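Local coordinates for protein transcobalamin-1 (PDB 4KKI) that binds vitamin B12 with femtomolar affinity as a secreted transport protein and protects it from the acid of the stomach, at residues A[31-36]-A[293-298]; A[57-62]-A[98-103]; A[108-113]-A[302-307]. One frame throughout, in Å; residues are numbered along the deposited sequence.

Contact 1. Residues A[31-36]-A[293-298]; sequences ENYIRL and ALMGKT
M295 brings its sulfur up to the ring of Y33, and this Met-aromatic pair is one of two kinds of interaction that join residues 31-36 to residues 293-298. The sulfur approaches obliquely: M295 SD lies 4.5 Å from the centroid of the Y33 ring, 37° off its normal, with Y33 CE1 the nearest ring atom to M295 SD at 3.9 Å. The methionine reaches this place because its chain bends at both chi2 (86°) and chi3 (69°), folding back across the direction of the tyrosine side chain at about a right angle.

The remaining contacts are purely apolar and divide between the two methyls of L36. L36 CD1 rests on the thioether, 3.7 Å from both M295 SD and M295 CE, while L36 CD2 meets L294 CD1 at 3.8 Å. Helix 265-277 also packs here, with L273 on L36 and L269, V272 and I276 on L294.

On the second segment, G296 closes helix 284-294 in a Schellman motif, just after the methionine. Since dispersion and the polarisable sulfur carry the contact across the segments, its fit probably depends on shape more than on directed polar bonds.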
loop_
_atom_site.group_PDB
_atom_site.type_symbol
_atom_site.label_atom_id
_atom_site.label_comp_id
_atom_site.label_asym_id
_atom_site.label_seq_id
_atom_site.Cartn_x
_atom_site.Cartn_y
_atom_site.Cartn_z
ATOM N N GLU A 31 -3.609 16.156 22.465
ATOM C CA GLU A 31 -2.894 17.425 22.439
ATOM C C GLU A 31 -2.096 17.562 21.144
ATOM O O GLU A 31 -1.923 18.662 20.620
ATOM C CB GLU A 31 -1.963 17.539 23.650
ATOM C CG GLU A 31 -1.132 18.813 23.683
ATOM C CD GLU A 31 -0.281 18.925 24.934
ATOM O OE1 GLU A 31 -0.610 18.265 25.941
ATOM O OE2 GLU A 31 0.720 19.674 24.908
ATOM N N ASN A 32 -1.623 16.434 20.625
ATOM C CA ASN A 32 -0.779 16.439 19.436
ATOM C C ASN A 32 -1.531 16.140 18.141
ATOM O O ASN A 32 -0.915 15.844 17.118
ATOM C CB ASN A 32 0.384 15.459 19.606
ATOM C CG ASN A 32 1.255 15.793 20.800
ATOM O OD1 ASN A 32 0.867 16.581 21.662
ATOM N ND2 ASN A 32 2.438 15.192 20.858
ATOM N N TYR A 33 -2.859 16.221 18.186
ATOM C CA TYR A 33 -3.680 15.994 16.999
ATOM C C TYR A 33 -3.341 16.976 15.883
ATOM O O TYR A 33 -3.515 16.672 14.703
ATOM C CB TYR A 33 -5.169 16.093 17.335
ATOM C CG TYR A 33 -5.785 14.795 17.800
ATOM C CD1 TYR A 33 -5.019 13.644 17.928
ATOM C CD2 TYR A 33 -7.140 14.717 18.098
ATOM C CE1 TYR A 33 -5.583 12.454 18.350
ATOM C CE2 TYR A 33 -7.712 13.533 18.520
ATOM C CZ TYR A 33 -6.930 12.405 18.644
ATOM O OH TYR A 33 -7.497 11.224 19.064
ATOM N N ILE A 34 -2.854 18.151 16.269
ATOM C CA ILE A 34 -2.477 19.189 15.317
ATOM C C ILE A 34 -1.356 18.708 14.389
ATOM O O ILE A 34 -1.252 19.150 13.245
ATOM C CB ILE A 34 -2.067 20.498 16.047
ATOM C CG1 ILE A 34 -1.828 21.634 15.047
ATOM C CG2 ILE A 34 -0.848 20.271 16.938
ATOM C CD1 ILE A 34 -3.040 21.973 14.204
ATOM N N ARG A 35 -0.538 17.782 14.879
ATOM C CA ARG A 35 0.556 17.231 14.086
ATOM C C ARG A 35 0.056 16.367 12.930
ATOM O O ARG A 35 0.797 16.098 11.986
ATOM C CB ARG A 35 1.510 16.425 14.971
ATOM C CG ARG A 35 2.416 17.274 15.844
ATOM C CD ARG A 35 3.323 16.401 16.691
ATOM N NE ARG A 35 4.406 17.163 17.304
ATOM C CZ ARG A 35 5.612 17.310 16.765
ATOM N NH1 ARG A 35 5.893 16.746 15.599
ATOM N NH2 ARG A 35 6.539 18.021 17.393
ATOM N N LEU A 36 -1.199 15.937 13.006
ATOM C CA LEU A 36 -1.786 15.118 11.950
ATOM C C LEU A 36 -2.430 15.962 10.855
ATOM O O LEU A 36 -2.868 15.432 9.835
ATOM C CB LEU A 36 -2.811 14.145 12.532
ATOM C CG LEU A 36 -2.258 13.149 13.552
ATOM C CD1 LEU A 36 -3.329 12.158 13.969
ATOM C CD2 LEU A 36 -1.047 12.431 12.987
ATOM N N ALA A 293 -3.053 3.947 11.983
ATOM C CA ALA A 293 -2.169 3.505 13.056
ATOM C C ALA A 293 -1.833 4.636 14.021
ATOM O O ALA A 293 -1.752 4.424 15.228
ATOM C CB ALA A 293 -0.898 2.897 12.483
ATOM N N LEU A 294 -1.653 5.843 13.489
ATOM C CA LEU A 294 -1.307 6.996 14.320
ATOM C C LEU A 294 -2.437 7.349 15.284
ATOM O O LEU A 294 -2.235 8.076 16.257
ATOM C CB LEU A 294 -0.965 8.203 13.447
ATOM C CG LEU A 294 0.117 7.971 12.392
ATOM C CD1 LEU A 294 0.339 9.229 11.569
ATOM C CD2 LEU A 294 1.412 7.512 13.039
ATOM N N MET A 295 -3.626 6.830 14.999
ATOM C CA MET A 295 -4.792 7.070 15.830
ATOM C C MET A 295 -5.155 5.800 16.581
ATOM O O MET A 295 -6.233 5.699 17.164
ATOM C CB MET A 295 -5.974 7.508 14.967
ATOM C CG MET A 295 -6.824 8.580 15.600
ATOM S SD MET A 295 -6.151 10.209 15.258
ATOM C CE MET A 295 -6.485 10.321 13.503
ATOM N N GLY A 296 -4.251 4.825 16.549
ATOM C CA GLY A 296 -4.437 3.582 17.276
ATOM C C GLY A 296 -5.451 2.660 16.628
ATOM O O GLY A 296 -6.074 1.836 17.297
ATOM N N LYS A 297 -5.610 2.795 15.315
ATOM C CA LYS A 297 -6.588 2.009 14.577
ATOM C C LYS A 297 -5.913 1.095 13.565
ATOM O O LYS A 297 -4.833 1.404 13.060
ATOM C CB LYS A 297 -7.573 2.935 13.858
ATOM C CG LYS A 297 -8.438 3.776 14.787
ATOM C CD LYS A 297 -9.468 2.918 15.502
ATOM C CE LYS A 297 -10.349 3.753 16.413
ATOM N NZ LYS A 297 -11.343 2.912 17.138
ATOM N N THR A 298 -6.549 -0.037 13.282
ATOM C CA THR A 298 -6.094 -0.933 12.224
ATOM C C THR A 298 -7.274 -1.293 11.331
ATOM O O THR A 298 -8.416 -0.947 11.633
ATOM C CB THR A 298 -5.500 -2.243 12.781
ATOM O OG1 THR A 298 -6.559 -3.140 13.142
ATOM C CG2 THR A 298 -4.618 -1.975 13.994
#

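Contact 2. Residues A[57-62]-A[98-103]; sequences VVLSLK and IILALG
L59 and A101 meet where helices 55-63 and 92-102 come close, their CA atoms only 4.2 Å apart. In the short segments the axes approach to 8.6 Å and their N-to-C directions differ by 37°, a spacing that the single methyl of A101 readily permits. Along residues 57-62, L59 is the first side chain to make a close contact. L59 CB sits against A101 CB at 3.8 Å, and the branches beyond it reach past the alanine to L100. With CG opposite the backbone N (chi1 168°), the isobutyl group is carried to L100 of the other helix: L59 CD2 lies 4.0 Å from L100 CB, and L59 CD1 lies 3.8 Å from the backbone L100 O.

One residue further on, S60 looks to another helix and bonds through OG to A288 O of helix 284-294. K62, a turn beyond L59, ends the series. Its chain, bent at chi2 and chi3, lays K62 CE 3.6 Å from A101 O, near the C-terminal end of helix 92-102. The ammonium is not hydrogen-bonded to that carbonyl, although a positive charge beside a helix C-terminus is probably favourable. Two helices running in the same general direction, separated in sequence by helix 69-85, which packs on V58, are what the alpha6-alpha6 barrel of the cobalamin-binding domain would lead one to expect.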
loop_
_atom_site.group_PDB
_atom_site.type_symbol
_atom_site.label_atom_id
_atom_site.label_comp_id
_atom_site.label_asym_id
_atom_site.label_seq_id
_atom_site.Cartn_x
_atom_site.Cartn_y
_atom_site.Cartn_z
ATOM N N VAL A 57 -8.358 7.006 0.548
ATOM C CA VAL A 57 -8.444 8.206 1.364
ATOM C C VAL A 57 -9.652 8.156 2.299
ATOM O O VAL A 57 -9.526 8.377 3.506
ATOM C CB VAL A 57 -8.524 9.462 0.472
ATOM C CG1 VAL A 57 -8.870 10.690 1.293
ATOM C CG2 VAL A 57 -7.214 9.654 -0.284
ATOM N N VAL A 58 -10.818 7.853 1.736
ATOM C CA VAL A 58 -12.053 7.788 2.511
ATOM C C VAL A 58 -12.010 6.638 3.520
ATOM O O VAL A 58 -12.440 6.795 4.663
ATOM C CB VAL A 58 -13.299 7.678 1.593
ATOM C CG1 VAL A 58 -14.540 7.318 2.395
ATOM C CG2 VAL A 58 -13.513 8.982 0.832
ATOM N N LEU A 59 -11.480 5.493 3.098
ATOM C CA LEU A 59 -11.283 4.359 3.998
ATOM C C LEU A 59 -10.453 4.766 5.212
ATOM O O LEU A 59 -10.808 4.465 6.349
ATOM C CB LEU A 59 -10.593 3.203 3.269
ATOM C CG LEU A 59 -10.058 2.055 4.134
ATOM C CD1 LEU A 59 -11.155 1.446 4.995
ATOM C CD2 LEU A 59 -9.410 0.983 3.269
ATOM N N SER A 60 -9.350 5.456 4.949
ATOM C CA SER A 60 -8.446 5.915 5.992
ATOM C C SER A 60 -9.154 6.830 6.988
ATOM O O SER A 60 -9.016 6.675 8.201
ATOM C CB SER A 60 -7.262 6.649 5.356
ATOM O OG SER A 60 -6.441 7.254 6.335
ATOM N N LEU A 61 -9.918 7.781 6.462
ATOM C CA LEU A 61 -10.621 8.759 7.286
ATOM C C LEU A 61 -11.738 8.141 8.124
ATOM O O LEU A 61 -11.854 8.422 9.319
ATOM C CB LEU A 61 -11.177 9.881 6.407
ATOM C CG LEU A 61 -10.102 10.758 5.764
ATOM C CD1 LEU A 61 -10.690 11.651 4.686
ATOM C CD2 LEU A 61 -9.402 11.590 6.827
ATOM N N LYS A 62 -12.560 7.306 7.498
ATOM C CA LYS A 62 -13.682 6.682 8.195
ATOM C C LYS A 62 -13.184 5.772 9.313
ATOM O O LYS A 62 -13.839 5.616 10.345
ATOM C CB LYS A 62 -14.571 5.910 7.213
ATOM C CG LYS A 62 -15.227 6.792 6.156
ATOM C CD LYS A 62 -16.736 6.615 6.120
ATOM C CE LYS A 62 -17.129 5.223 5.656
ATOM N NZ LYS A 62 -18.611 5.067 5.610
ATOM N N ILE A 98 -12.436 -1.062 -2.158
ATOM C CA ILE A 98 -13.759 -0.483 -2.352
ATOM C C ILE A 98 -14.724 -1.023 -1.309
ATOM O O ILE A 98 -15.444 -0.265 -0.658
ATOM C CB ILE A 98 -14.300 -0.764 -3.763
ATOM C CG1 ILE A 98 -13.537 0.073 -4.789
ATOM C CG2 ILE A 98 -15.790 -0.455 -3.845
ATOM C CD1 ILE A 98 -13.972 -0.164 -6.212
ATOM N N ILE A 99 -14.715 -2.341 -1.140
ATOM C CA ILE A 99 -15.576 -2.996 -0.168
ATOM C C ILE A 99 -15.246 -2.531 1.251
ATOM O O ILE A 99 -16.147 -2.252 2.043
ATOM C CB ILE A 99 -15.466 -4.532 -0.268
ATOM C CG1 ILE A 99 -15.927 -4.999 -1.654
ATOM C CG2 ILE A 99 -16.278 -5.204 0.831
ATOM C CD1 ILE A 99 -15.794 -6.490 -1.892
ATOM N N LEU A 100 -13.956 -2.433 1.558
ATOM C CA LEU A 100 -13.522 -1.991 2.879
ATOM C C LEU A 100 -13.967 -0.558 3.148
ATOM O O LEU A 100 -14.509 -0.261 4.210
ATOM C CB LEU A 100 -12.004 -2.107 3.030
ATOM C CG LEU A 100 -11.411 -3.519 3.010
ATOM C CD1 LEU A 100 -9.891 -3.451 3.028
ATOM C CD2 LEU A 100 -11.930 -4.352 4.175
ATOM N N ALA A 101 -13.741 0.320 2.175
ATOM C CA ALA A 101 -14.130 1.721 2.302
ATOM C C ALA A 101 -15.643 1.894 2.458
ATOM O O ALA A 101 -16.099 2.753 3.207
ATOM C CB ALA A 101 -13.627 2.522 1.112
ATOM N N LEU A 102 -16.416 1.074 1.751
ATOM C CA LEU A 102 -17.870 1.183 1.793
ATOM C C LEU A 102 -18.462 0.583 3.066
ATOM O O LEU A 102 -19.596 0.887 3.433
ATOM C CB LEU A 102 -18.503 0.519 0.565
ATOM C CG LEU A 102 -18.391 1.252 -0.775
ATOM C CD1 LEU A 102 -18.880 0.368 -1.913
ATOM C CD2 LEU A 102 -19.169 2.562 -0.742
ATOM N N GLY A 103 -17.694 -0.266 3.738
ATOM C CA GLY A 103 -18.217 -0.994 4.878
ATOM C C GLY A 103 -17.440 -0.851 6.171
ATOM O O GLY A 103 -17.471 -1.758 7.005
#

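Contact 3. Residues A[108-113]-A[302-307]; sequences AEENLI and INKDSS
K304 O is approached from two directions: E110 OE1 stands 2.8 Å from K304 O across the contact, while S306 N gives the same carbonyl a weak bond from within the loop. The loop, residues 302-307, contains an Asx turn at N303 and follows the last helix of the alpha6-alpha6 barrel; the disulfide between C105 and C308 fastens the chain close to both segments.

Between E110 and K304 the oxygens are two acceptors and make no hydrogen bond as modelled. Crowding a carboxylate against a carbonyl in this way would be expected to make ionisation of E110 less favourable. The glutamate gets there on a chain extended beyond CG, its first torsion (chi1 -167°) turning it across to the loop. E110 OE1 also lies over the root of the lysine side chain, 3.4 Å from K304 CB, and the two side chains meet at about a right angle. The ammonium itself heads elsewhere, leaving K304 NZ 5.8 Å from E110 OE1, so any attraction between the two charges would act only at a distance. Were E110 replaced by an alanine, K304 CB would probably lose its cover and a gap would be likely to open between the helical turn and the loop.

Inside the loop, the Asx turn is closed by D305 N, which donates to N303 OD1 over 3.2 Å from 33° out of the carbonyl plane. The lysine is paired within its own segment, by a salt bridge whose hydrogen bond, K304 NZ to D305 OD2 at 3.3 Å, is weak.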
loop_
_atom_site.group_PDB
_atom_site.type_symbol
_atom_site.label_atom_id
_atom_site.label_comp_id
_atom_site.label_asym_id
_atom_site.label_seq_id
_atom_site.Cartn_x
_atom_site.Cartn_y
_atom_site.Cartn_z
ATOM N N ALA A 108 -25.743 4.091 4.636
ATOM C CA ALA A 108 -26.506 3.927 3.404
ATOM C C ALA A 108 -25.618 3.484 2.243
ATOM O O ALA A 108 -26.047 2.720 1.379
ATOM C CB ALA A 108 -27.243 5.214 3.056
ATOM N N GLU A 109 -24.377 3.961 2.233
ATOM C CA GLU A 109 -23.445 3.651 1.153
ATOM C C GLU A 109 -22.973 2.198 1.202
ATOM O O GLU A 109 -22.496 1.658 0.204
ATOM C CB GLU A 109 -22.246 4.606 1.175
ATOM C CG GLU A 109 -22.556 6.026 0.704
ATOM C CD GLU A 109 -23.354 6.832 1.715
ATOM O OE1 GLU A 109 -23.986 7.833 1.314
ATOM O OE2 GLU A 109 -23.345 6.469 2.911
ATOM N N GLU A 110 -23.117 1.570 2.364
ATOM C CA GLU A 110 -22.725 0.177 2.541
ATOM C C GLU A 110 -23.603 -0.756 1.710
ATOM O O GLU A 110 -23.190 -1.860 1.356
ATOM C CB GLU A 110 -22.790 -0.215 4.017
ATOM C CG GLU A 110 -22.112 -1.537 4.335
ATOM C CD GLU A 110 -22.332 -1.973 5.768
ATOM O OE1 GLU A 110 -21.460 -2.678 6.315
ATOM O OE2 GLU A 110 -23.380 -1.615 6.345
ATOM N N ASN A 111 -24.815 -0.303 1.400
ATOM C CA ASN A 111 -25.727 -1.061 0.552
ATOM C C ASN A 111 -25.164 -1.329 -0.840
ATOM O O ASN A 111 -25.532 -2.312 -1.483
ATOM C CB ASN A 111 -27.078 -0.348 0.436
ATOM C CG ASN A 111 -28.000 -0.652 1.601
ATOM O OD1 ASN A 111 -27.892 -0.048 2.668
ATOM N ND2 ASN A 111 -28.919 -1.589 1.399
ATOM N N LEU A 112 -24.271 -0.455 -1.299
ATOM C CA LEU A 112 -23.665 -0.592 -2.622
ATOM C C LEU A 112 -22.898 -1.903 -2.742
ATOM O O LEU A 112 -22.786 -2.470 -3.827
ATOM C CB LEU A 112 -22.735 0.586 -2.929
ATOM C CG LEU A 112 -23.336 1.886 -3.473
ATOM C CD1 LEU A 112 -24.227 2.572 -2.447
ATOM C CD2 LEU A 112 -22.231 2.825 -3.938
ATOM N N ILE A 113 -22.369 -2.375 -1.619
ATOM C CA ILE A 113 -21.653 -3.641 -1.585
ATOM C C ILE A 113 -22.581 -4.787 -1.957
ATOM O O ILE A 113 -22.227 -5.657 -2.753
ATOM C CB ILE A 113 -21.075 -3.921 -0.191
ATOM C CG1 ILE A 113 -20.135 -2.790 0.232
ATOM C CG2 ILE A 113 -20.358 -5.263 -0.176
ATOM C CD1 ILE A 113 -19.612 -2.922 1.648
ATOM N N ILE A 302 -12.701 -2.442 11.457
ATOM C CA ILE A 302 -13.843 -2.349 10.561
ATOM C C ILE A 302 -14.981 -3.252 11.035
ATOM O O ILE A 302 -14.900 -4.479 10.946
ATOM C CB ILE A 302 -13.448 -2.713 9.118
ATOM C CG1 ILE A 302 -12.477 -1.670 8.560
ATOM C CG2 ILE A 302 -14.678 -2.815 8.235
ATOM C CD1 ILE A 302 -11.939 -1.998 7.184
ATOM N N ASN A 303 -16.033 -2.633 11.559
ATOM C CA ASN A 303 -17.217 -3.361 11.997
ATOM C C ASN A 303 -18.368 -3.071 11.040
ATOM O O ASN A 303 -18.983 -2.004 11.099
ATOM C CB ASN A 303 -17.586 -2.961 13.428
ATOM C CG ASN A 303 -18.563 -3.928 14.081
ATOM O OD1 ASN A 303 -19.288 -4.655 13.401
ATOM N ND2 ASN A 303 -18.587 -3.935 15.410
ATOM N N LYS A 304 -18.650 -4.020 10.153
ATOM C CA LYS A 304 -19.663 -3.827 9.117
ATOM C C LYS A 304 -21.066 -3.673 9.699
ATOM O O LYS A 304 -21.943 -3.079 9.072
ATOM C CB LYS A 304 -19.628 -4.976 8.104
ATOM C CG LYS A 304 -20.197 -6.289 8.614
ATOM C CD LYS A 304 -20.046 -7.389 7.576
ATOM C CE LYS A 304 -20.959 -8.563 7.881
ATOM N NZ LYS A 304 -22.395 -8.174 7.792
ATOM N N ASP A 305 -21.273 -4.205 10.900
ATOM C CA ASP A 305 -22.563 -4.097 11.571
ATOM C C ASP A 305 -22.592 -2.935 12.562
ATOM O O ASP A 305 -22.790 -3.129 13.763
ATOM C CB ASP A 305 -22.937 -5.414 12.255
ATOM C CG ASP A 305 -23.214 -6.529 11.261
ATOM O OD1 ASP A 305 -24.339 -6.579 10.720
ATOM O OD2 ASP A 305 -22.308 -7.354 11.020
ATOM N N SER A 306 -22.364 -1.736 12.031
ATOM C CA SER A 306 -22.539 -0.463 12.741
ATOM C C SER A 306 -21.438 -0.066 13.726
ATOM O O SER A 306 -21.114 -0.793 14.664
ATOM C CB SER A 306 -23.922 -0.366 13.398
ATOM O OG SER A 306 -24.141 0.930 13.926
ATOM N N SER A 307 -20.876 1.113 13.475
ATOM C CA SER A 307 -19.952 1.784 14.378
ATOM C C SER A 307 -19.977 3.254 13.987
ATOM O O SER A 307 -19.318 4.093 14.602
ATOM C CB SER A 307 -18.536 1.227 14.235
ATOM O OG SER A 307 -18.463 -0.115 14.680
#

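All three contacts belong to the helical alpha domain; contact 1 brings its N-terminal residues to the end of its last helix. Contact 2 joins two early helices and is nested inside the long loop that contact 1 closes, whereas contacts 1 and 3 alternate along the chain, their second segments following closely in sequence, from the end of helix 284-294 into the loop beyond. Contact 2 lies about 18 Å from contact 1 and about 10 Å from contact 3, centre to centre; contacts 1 and 3 are about 24 Å apart. Contacts 2 and 3 touch directly, with G103 O 3.2 Å from I302 CG2. The chain leaving the last helix thus ties early and late parts of the cobalamin-binding domain together.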